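Local coordinates for protein GH86A beta-porphyranase (Bacteroides plebeius, PDB 4AW7) that cleaves the sulfated red-seaweed polysaccharide porphyran at linkages between beta-D-galactopyranose and alpha-L-galactopyranose-6-sulfate, at residues A[213-216]-A[217-221]; A[292-295]-A[296-299]; A[553-557]-A[558-562]. All blocks are in the same frame, centred on the assembly; numbering follows the deposited sequence.

All three contacts are local, each a single unbroken run of chain, and they follow one another in sequence without touching: their centres lie about 31 to 34 Å apart. Contacts 1 and 2 are short stretches of helix in the part of the chain built round the parallel sheet of the catalytic barrel, but contact 1 is partly buried, its centre about 20 Å from the chain centre, whereas contact 2 is buried, about 13 Å from it. Contact 3 is partly buried too, about 28 Å from the chain centre, in the C-terminal beta region. The chemistry follows: a salt bridge beside helix 245-262 in 213-221, rings laid over carbonyl oxygens and a serine hydroxyl bonded to another in 292-299, and a 3-10 turn with an Asx turn at its start and leucines beside a phenylalanine ring in 553-562.

Contact 1. Residues A[213-216]-A[217-221]; sequences KMFI and DRAGA
Backbone i to i+4 hydrogen bonds run from Asp217 N to Lys213 O (2.8 Å), from Arg218 N to Met214 O and from Ala219 N to Phe215 O, the pattern of an alpha-helix, here helix 212-219, one of those packed round the parallel sheet of the catalytic domain. The next bond, Gly220 N to Ile216 O, is weak, with an N-H...O angle of 126°. A water donates to Ile216 O and weakly accepts from Ala221 N.

On one flank Lys213 and Asp217 form an i to i+4 salt bridge: Lys213 NZ reaches Asp217 OD2 at 2.8 Å, on its syn lone pair. The lysine runs extended to CE and bends only at its last torsion (chi4 -74°), which turns NZ back onto the carboxylate. OD1 serves other partners, Lys261 NZ and Tyr257 OH of helix 245-262, which fix the carboxylate between two helices. An alanine in place of Asp217 would probably leave both lysines without their shared counter-charge and Tyr257 OH without this partner.

One residue further on, Met214 and Arg218 lie alongside each other, pointing the same way, Met214 SD 4.0 Å from Arg218 CD, while the guanidinium group goes on to a salt bridge with Asp169 of helix 160-179. Phe215 is buried, touching Val168 and Phe226, and meets the rings of Tyr171 and Tyr193. Ala219 CB sits over one face of the Phe215 ring as a CH-pi contact, 4.2 Å from its centroid and 26° off the normal, with CE1 the ring carbon closest to it.

Contact 2. Residues A[292-295]-A[296-299]; sequences RSVS and SFNH
Ser293 and Phe297 meet near one end of helix 293-305, and the ring of Phe297 is folded back over the preceding turn. Phe297 CG is anti to the carbonyl carbon (chi1 -60°), which lays one ring face over Ser293 O, an oxygen 3.5 Å above the plane and offset toward the rim. That oxygen also accepts the hydrogen bond from Phe297 N at 3.0 Å. Ser293 CB touches Phe297 CZ at 4.1 Å, and Val294 CG2 crosses to Phe297 CE2 at the same separation, so the far end of the ring rests against two residues of the preceding turn.

Two serines turn their hydroxyls differently. Ser295 holds OG between its backbone N and carbonyl carbon (chi1 55°), and from there Ser295 OG donates to Arg292 O at 3.0 Å, nearly in line with the carbonyl bond. Ser295 N binds the same oxygen, which is therefore gripped twice. Ser296 instead sends OG to Asp232. Two residues on from Phe297, His299 makes a similar arrangement: its N bonds to Ser295 O, and the imidazole lies over that oxygen, which is 3.1 Å from the ring plane and toward the rim. Both ring nitrogens are occupied, ND1 by Asp398 and NE2 by Asn453, which fixes the rotation of the imidazole.

The buried turn is wedged between two parts of the molecule. Helix 359-365 covers one side, where Phe361 meets the Phe297 ring edge-to-face and also touches Val294 and Asn298. Strand 421-429 of the beta-sandwich packs on Val294 and Ser295 through Val428, and Ser293 OG ties this turn to Gly275 O in strand 268-276 of the catalytic sheet.

Contact 3. Residues A[553-557]-A[558-562]; sequences VPFDI and QLLKN
A short 3-10 turn follows strand 546-555, an outermost strand of its five-stranded sheet, and starts the chain toward strand 563-570. The evidence is two i to i+3 backbone bonds in succession, Leu559 N to Asp556 O and Leu560 N to Ile557 O, each 2.9 Å. Both donors stand well above the plane of the carbonyl they meet, 45° out of it in the first case, consistent with the tight winding of a 3-10 turn.

The Asp556 side chain adds an Asx turn: Asp556 OD1 accepts from Gln558 N at 3.0 Å, and the donor comes in from above the carboxylate plane. The torsion chi1 of -163° places CG beside the carbonyl carbon, which brings OD1 within reach of Gln558 N. Gln558 CG lies 3.2 Å from Asp556 OD1, while the bent glutamine chain brings Gln558 NE2 to 3.7 Å from Ile557 CG2, so the amide end lies against the isoleucine.

Phe555 takes the cramped rotamer, CG between backbone N and carbonyl carbon (chi1 62°), which swings its ring toward the two leucines. Leu560 crosses it at about a right angle and meets the ring edge with Leu560 CG, 3.9 Å from Phe555 CE1. Leu559 CD1 comes at a slant to Phe555 CD1, 4.2 Å away. Strand 503-514 adds Ala505 against Phe555, Ile557 and Leu560, and Val585 of strand 577-589 backs Ile557 and Leu560.

The chemistry is thus split: the backbone and the Asp556 carboxylate supply three directed bonds, while the Phe555, Leu559 and Leu560 side chains supply non-directional apolar contacts that join the turn to the sheet.

Contact 1. Residues A[213-216]-A[217-221]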
loop_
_atom_site.group_PDB
_atom_site.type_symbol
_atom_site.label_atom_id
_atom_site.label_comp_id
_atom_site.label_asym_id
_atom_site.label_seq_id
_atom_site.Cartn_x
_atom_site.Cartn_y
_atom_site.Cartn_z
ATOM N N LYS A 213 -11.959 -9.547 9.017
ATOM C CA LYS A 213 -11.714 -10.661 9.956
ATOM C C LYS A 213 -12.316 -11.940 9.425
ATOM O O LYS A 213 -11.670 -13.001 9.446
ATOM C CB LYS A 213 -12.278 -10.363 11.328
ATOM C CG LYS A 213 -11.838 -11.370 12.351
ATOM C CD LYS A 213 -12.483 -11.161 13.739
ATOM C CE LYS A 213 -12.194 -12.292 14.693
ATOM N NZ LYS A 213 -12.985 -13.471 14.319
ATOM N N MET A 214 -13.556 -11.840 8.928
ATOM C CA MET A 214 -14.231 -13.002 8.386
ATOM C C MET A 214 -13.465 -13.572 7.199
ATOM O O MET A 214 -13.292 -14.789 7.090
ATOM C CB MET A 214 -15.667 -12.632 8.023
ATOM C CG MET A 214 -16.518 -13.801 7.494
ATOM S SD MET A 214 -16.404 -14.083 5.738
ATOM C CE MET A 214 -17.480 -12.751 5.142
ATOM N N PHE A 215 -12.943 -12.700 6.328
ATOM C CA PHE A 215 -12.125 -13.156 5.213
ATOM C C PHE A 215 -10.888 -13.894 5.670
ATOM O O PHE A 215 -10.576 -14.998 5.174
ATOM C CB PHE A 215 -11.747 -11.974 4.305
ATOM C CG PHE A 215 -10.990 -12.395 3.099
ATOM C CD1 PHE A 215 -11.642 -12.959 2.026
ATOM C CD2 PHE A 215 -9.594 -12.273 3.034
ATOM C CE1 PHE A 215 -10.944 -13.432 0.933
ATOM C CE2 PHE A 215 -8.902 -12.741 1.934
ATOM C CZ PHE A 215 -9.582 -13.329 0.885
ATOM N N ILE A 216 -10.162 -13.302 6.611
ATOM C CA ILE A 216 -8.974 -13.937 7.133
ATOM C C ILE A 216 -9.308 -15.289 7.767
ATOM O O ILE A 216 -8.599 -16.276 7.553
ATOM C CB ILE A 216 -8.203 -13.010 8.088
ATOM C CG1 ILE A 216 -7.661 -11.794 7.309
ATOM C CG2 ILE A 216 -7.064 -13.750 8.776
ATOM C CD1 ILE A 216 -7.077 -10.689 8.173
ATOM N N ASP A 217 -10.395 -15.353 8.525
ATOM C CA ASP A 217 -10.779 -16.605 9.189
ATOM C C ASP A 217 -11.201 -17.687 8.205
ATOM O O ASP A 217 -10.858 -18.849 8.365
ATOM C CB ASP A 217 -11.930 -16.324 10.170
ATOM C CG ASP A 217 -11.499 -15.564 11.391
ATOM O OD1 ASP A 217 -10.283 -15.573 11.746
ATOM O OD2 ASP A 217 -12.397 -14.985 12.051
ATOM N N ARG A 218 -11.963 -17.332 7.193
ATOM C CA ARG A 218 -12.662 -18.288 6.352
ATOM C C ARG A 218 -11.906 -18.622 5.058
ATOM O O ARG A 218 -11.996 -19.729 4.560
ATOM C CB ARG A 218 -14.069 -17.764 6.048
ATOM C CG ARG A 218 -15.032 -18.654 5.318
ATOM C CD ARG A 218 -16.447 -18.095 5.485
ATOM N NE ARG A 218 -17.408 -18.884 4.740
ATOM C CZ ARG A 218 -18.641 -19.151 5.154
ATOM N NH1 ARG A 218 -19.083 -18.685 6.318
ATOM N NH2 ARG A 218 -19.445 -19.873 4.385
ATOM N N ALA A 219 -11.159 -17.681 4.496
ATOM C CA ALA A 219 -10.302 -17.899 3.331
ATOM C C ALA A 219 -8.808 -17.705 3.576
ATOM O O ALA A 219 -8.008 -18.115 2.726
ATOM C CB ALA A 219 -10.744 -16.990 2.172
ATOM N N GLY A 220 -8.418 -17.107 4.697
ATOM C CA GLY A 220 -7.036 -16.698 4.855
ATOM C C GLY A 220 -6.010 -17.786 4.832
ATOM O O GLY A 220 -4.911 -17.561 4.371
ATOM N N ALA A 221 -6.362 -18.978 5.293
ATOM C CA ALA A 221 -5.432 -20.094 5.244
ATOM C C ALA A 221 -5.003 -20.432 3.816
ATOM O O ALA A 221 -3.944 -20.995 3.621
ATOM C CB ALA A 221 -6.046 -21.339 5.904
HETATM O O HOH W 1 -7.725 -18.881 8.253
#

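Contact 2. Residues A[292-295]-A[296-299]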
loop_
_atom_site.group_PDB
_atom_site.type_symbol
_atom_site.label_atom_id
_atom_site.label_comp_id
_atom_site.label_asym_id
_atom_site.label_seq_id
_atom_site.Cartn_x
_atom_site.Cartn_y
_atom_site.Cartn_z
ATOM N N ARG A 292 -4.804 15.585 -9.478
ATOM C CA ARG A 292 -4.739 15.828 -8.030
ATOM C C ARG A 292 -4.287 14.519 -7.293
ATOM O O ARG A 292 -3.595 14.569 -6.259
ATOM C CB ARG A 292 -6.072 16.392 -7.490
ATOM C CG ARG A 292 -6.463 17.762 -8.047
ATOM C CD ARG A 292 -7.895 18.293 -7.675
ATOM N NE ARG A 292 -8.133 19.619 -8.280
ATOM C CZ ARG A 292 -9.304 20.105 -8.700
ATOM N NH1 ARG A 292 -10.412 19.374 -8.638
ATOM N NH2 ARG A 292 -9.365 21.345 -9.208
ATOM N N SER A 293 -4.632 13.349 -7.845
ATOM C CA SER A 293 -4.213 12.028 -7.302
ATOM C C SER A 293 -2.735 11.835 -7.085
ATOM O O SER A 293 -2.316 11.007 -6.275
ATOM C CB SER A 293 -4.712 10.908 -8.263
ATOM O OG SER A 293 -6.106 10.828 -8.257
ATOM N N VAL A 294 -1.914 12.543 -7.851
ATOM C CA VAL A 294 -0.469 12.368 -7.753
ATOM C C VAL A 294 0.045 12.661 -6.347
ATOM O O VAL A 294 0.942 11.988 -5.870
ATOM C CB VAL A 294 0.275 13.206 -8.803
ATOM C CG1 VAL A 294 1.769 13.286 -8.518
ATOM C CG2 VAL A 294 0.004 12.605 -10.207
ATOM N N SER A 295 -0.519 13.649 -5.671
ATOM C CA SER A 295 -0.054 13.916 -4.315
ATOM C C SER A 295 -0.348 12.711 -3.424
ATOM O O SER A 295 0.464 12.358 -2.580
ATOM C CB SER A 295 -0.581 15.230 -3.724
ATOM O OG SER A 295 -1.950 15.260 -3.791
ATOM N N SER A 296 -1.496 12.048 -3.627
ATOM C CA SER A 296 -1.854 10.845 -2.885
ATOM C C SER A 296 -0.884 9.729 -3.193
ATOM O O SER A 296 -0.488 8.987 -2.297
ATOM C CB SER A 296 -3.273 10.368 -3.223
ATOM O OG SER A 296 -4.218 11.327 -2.828
ATOM N N PHE A 297 -0.498 9.545 -4.458
ATOM C CA PHE A 297 0.503 8.528 -4.771
ATOM C C PHE A 297 1.718 8.721 -3.870
ATOM O O PHE A 297 2.224 7.771 -3.255
ATOM C CB PHE A 297 0.968 8.550 -6.216
ATOM C CG PHE A 297 -0.098 8.330 -7.270
ATOM C CD1 PHE A 297 -1.269 7.631 -7.050
ATOM C CD2 PHE A 297 0.133 8.807 -8.535
ATOM C CE1 PHE A 297 -2.228 7.488 -8.054
ATOM C CE2 PHE A 297 -0.793 8.637 -9.525
ATOM C CZ PHE A 297 -1.985 8.009 -9.290
ATOM N N ASN A 298 2.250 9.939 -3.815
ATOM C CA ASN A 298 3.403 10.209 -2.968
ATOM C C ASN A 298 3.134 9.977 -1.491
ATOM O O ASN A 298 3.935 9.369 -0.772
ATOM C CB ASN A 298 3.935 11.603 -3.240
ATOM C CG ASN A 298 4.803 11.676 -4.492
ATOM O OD1 ASN A 298 5.577 10.757 -4.763
ATOM N ND2 ASN A 298 4.674 12.781 -5.253
ATOM N N HIS A 299 1.993 10.458 -0.989
ATOM C CA HIS A 299 1.766 10.307 0.441
ATOM C C HIS A 299 1.678 8.844 0.880
ATOM O O HIS A 299 2.174 8.454 1.950
ATOM C CB HIS A 299 0.488 11.023 0.884
ATOM C CG HIS A 299 0.514 12.509 0.726
ATOM N ND1 HIS A 299 1.594 13.293 1.065
ATOM C CD2 HIS A 299 -0.451 13.358 0.323
ATOM C CE1 HIS A 299 1.283 14.563 0.859
ATOM N NE2 HIS A 299 0.047 14.629 0.412
#

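Contact 3. Residues A[553-557]-A[558-562]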
loop_
_atom_site.group_PDB
_atom_site.type_symbol
_atom_site.label_atom_id
_atom_site.label_comp_id
_atom_site.label_asym_id
_atom_site.label_seq_id
_atom_site.Cartn_x
_atom_site.Cartn_y
_atom_site.Cartn_z
ATOM N N VAL A 553 4.696 6.169 19.068
ATOM C CA VAL A 553 5.217 6.634 20.363
ATOM C C VAL A 553 6.694 6.202 20.423
ATOM O O VAL A 553 6.980 5.075 20.821
ATOM C CB VAL A 553 4.414 6.039 21.509
ATOM C CG1 VAL A 553 4.963 6.523 22.853
ATOM C CG2 VAL A 553 2.930 6.345 21.344
ATOM N N PRO A 554 7.607 7.092 19.971
ATOM C CA PRO A 554 9.032 6.741 20.089
ATOM C C PRO A 554 9.486 6.688 21.519
ATOM O O PRO A 554 8.979 7.412 22.352
ATOM C CB PRO A 554 9.753 7.844 19.332
ATOM C CG PRO A 554 8.744 8.764 18.796
ATOM C CD PRO A 554 7.404 8.379 19.276
ATOM N N PHE A 555 10.432 5.817 21.824
ATOM C CA PHE A 555 10.968 5.772 23.174
ATOM C C PHE A 555 12.378 5.198 23.121
ATOM O O PHE A 555 12.809 4.651 22.115
ATOM C CB PHE A 555 10.037 4.975 24.106
ATOM C CG PHE A 555 9.856 3.539 23.712
ATOM C CD1 PHE A 555 10.771 2.570 24.081
ATOM C CD2 PHE A 555 8.775 3.137 22.918
ATOM C CE1 PHE A 555 10.622 1.269 23.699
ATOM C CE2 PHE A 555 8.624 1.836 22.551
ATOM C CZ PHE A 555 9.543 0.887 22.922
ATOM N N ASP A 556 13.086 5.299 24.230
ATOM C CA ASP A 556 14.468 4.823 24.288
ATOM C C ASP A 556 14.511 3.295 24.185
ATOM O O ASP A 556 13.928 2.564 24.992
ATOM C CB ASP A 556 15.110 5.303 25.597
ATOM C CG ASP A 556 16.617 5.221 25.591
ATOM O OD1 ASP A 556 17.171 4.327 24.959
ATOM O OD2 ASP A 556 17.235 6.086 26.286
ATOM N N ILE A 557 15.233 2.800 23.186
ATOM C CA ILE A 557 15.393 1.351 22.992
ATOM C C ILE A 557 15.909 0.642 24.211
ATOM O O ILE A 557 15.662 -0.532 24.422
ATOM C CB ILE A 557 16.332 1.059 21.787
ATOM C CG1 ILE A 557 16.230 -0.406 21.355
ATOM C CG2 ILE A 557 17.796 1.496 22.083
ATOM C CD1 ILE A 557 17.056 -0.708 20.055
ATOM N N GLN A 558 16.648 1.382 25.043
ATOM C CA GLN A 558 17.232 0.840 26.231
ATOM C C GLN A 558 16.190 0.370 27.256
ATOM O O GLN A 558 16.485 -0.439 28.137
ATOM C CB GLN A 558 18.291 1.831 26.807
ATOM C CG GLN A 558 19.454 2.262 25.786
ATOM C CD GLN A 558 20.264 1.082 25.275
ATOM O OE1 GLN A 558 20.315 0.039 25.914
ATOM N NE2 GLN A 558 20.919 1.241 24.082
ATOM N N LEU A 559 14.930 0.795 27.104
ATOM C CA LEU A 559 13.834 0.275 27.926
ATOM C C LEU A 559 13.423 -1.142 27.582
ATOM O O LEU A 559 12.743 -1.808 28.349
ATOM C CB LEU A 559 12.592 1.177 27.838
ATOM C CG LEU A 559 12.763 2.591 28.391
ATOM C CD1 LEU A 559 11.503 3.434 28.125
ATOM C CD2 LEU A 559 13.094 2.569 29.885
ATOM N N LEU A 560 13.789 -1.613 26.387
ATOM C CA LEU A 560 13.441 -2.948 25.968
ATOM C C LEU A 560 14.452 -3.962 26.494
ATOM O O LEU A 560 15.655 -3.707 26.540
ATOM C CB LEU A 560 13.384 -3.062 24.437
ATOM C CG LEU A 560 12.306 -2.231 23.783
ATOM C CD1 LEU A 560 12.418 -2.324 22.270
ATOM C CD2 LEU A 560 10.911 -2.643 24.261
ATOM N N LYS A 561 13.933 -5.121 26.808
ATOM C CA LYS A 561 14.746 -6.280 27.179
ATOM C C LYS A 561 14.766 -7.325 26.088
ATOM O O LYS A 561 13.861 -7.398 25.237
ATOM C CB LYS A 561 14.269 -6.894 28.505
ATOM C CG LYS A 561 14.355 -5.884 29.687
ATOM C CD LYS A 561 15.846 -5.405 29.889
ATOM C CE LYS A 561 16.119 -4.627 31.150
ATOM N NZ LYS A 561 17.553 -4.127 31.178
ATOM N N ASN A 562 15.758 -8.205 26.121
ATOM C CA ASN A 562 15.757 -9.327 25.190
ATOM C C ASN A 562 14.698 -10.349 25.584
ATOM O O ASN A 562 14.641 -10.763 26.739
ATOM C CB ASN A 562 17.142 -9.972 25.175
ATOM C CG ASN A 562 18.184 -9.062 24.599
ATOM O OD1 ASN A 562 18.016 -8.544 23.483
ATOM N ND2 ASN A 562 19.250 -8.789 25.350
#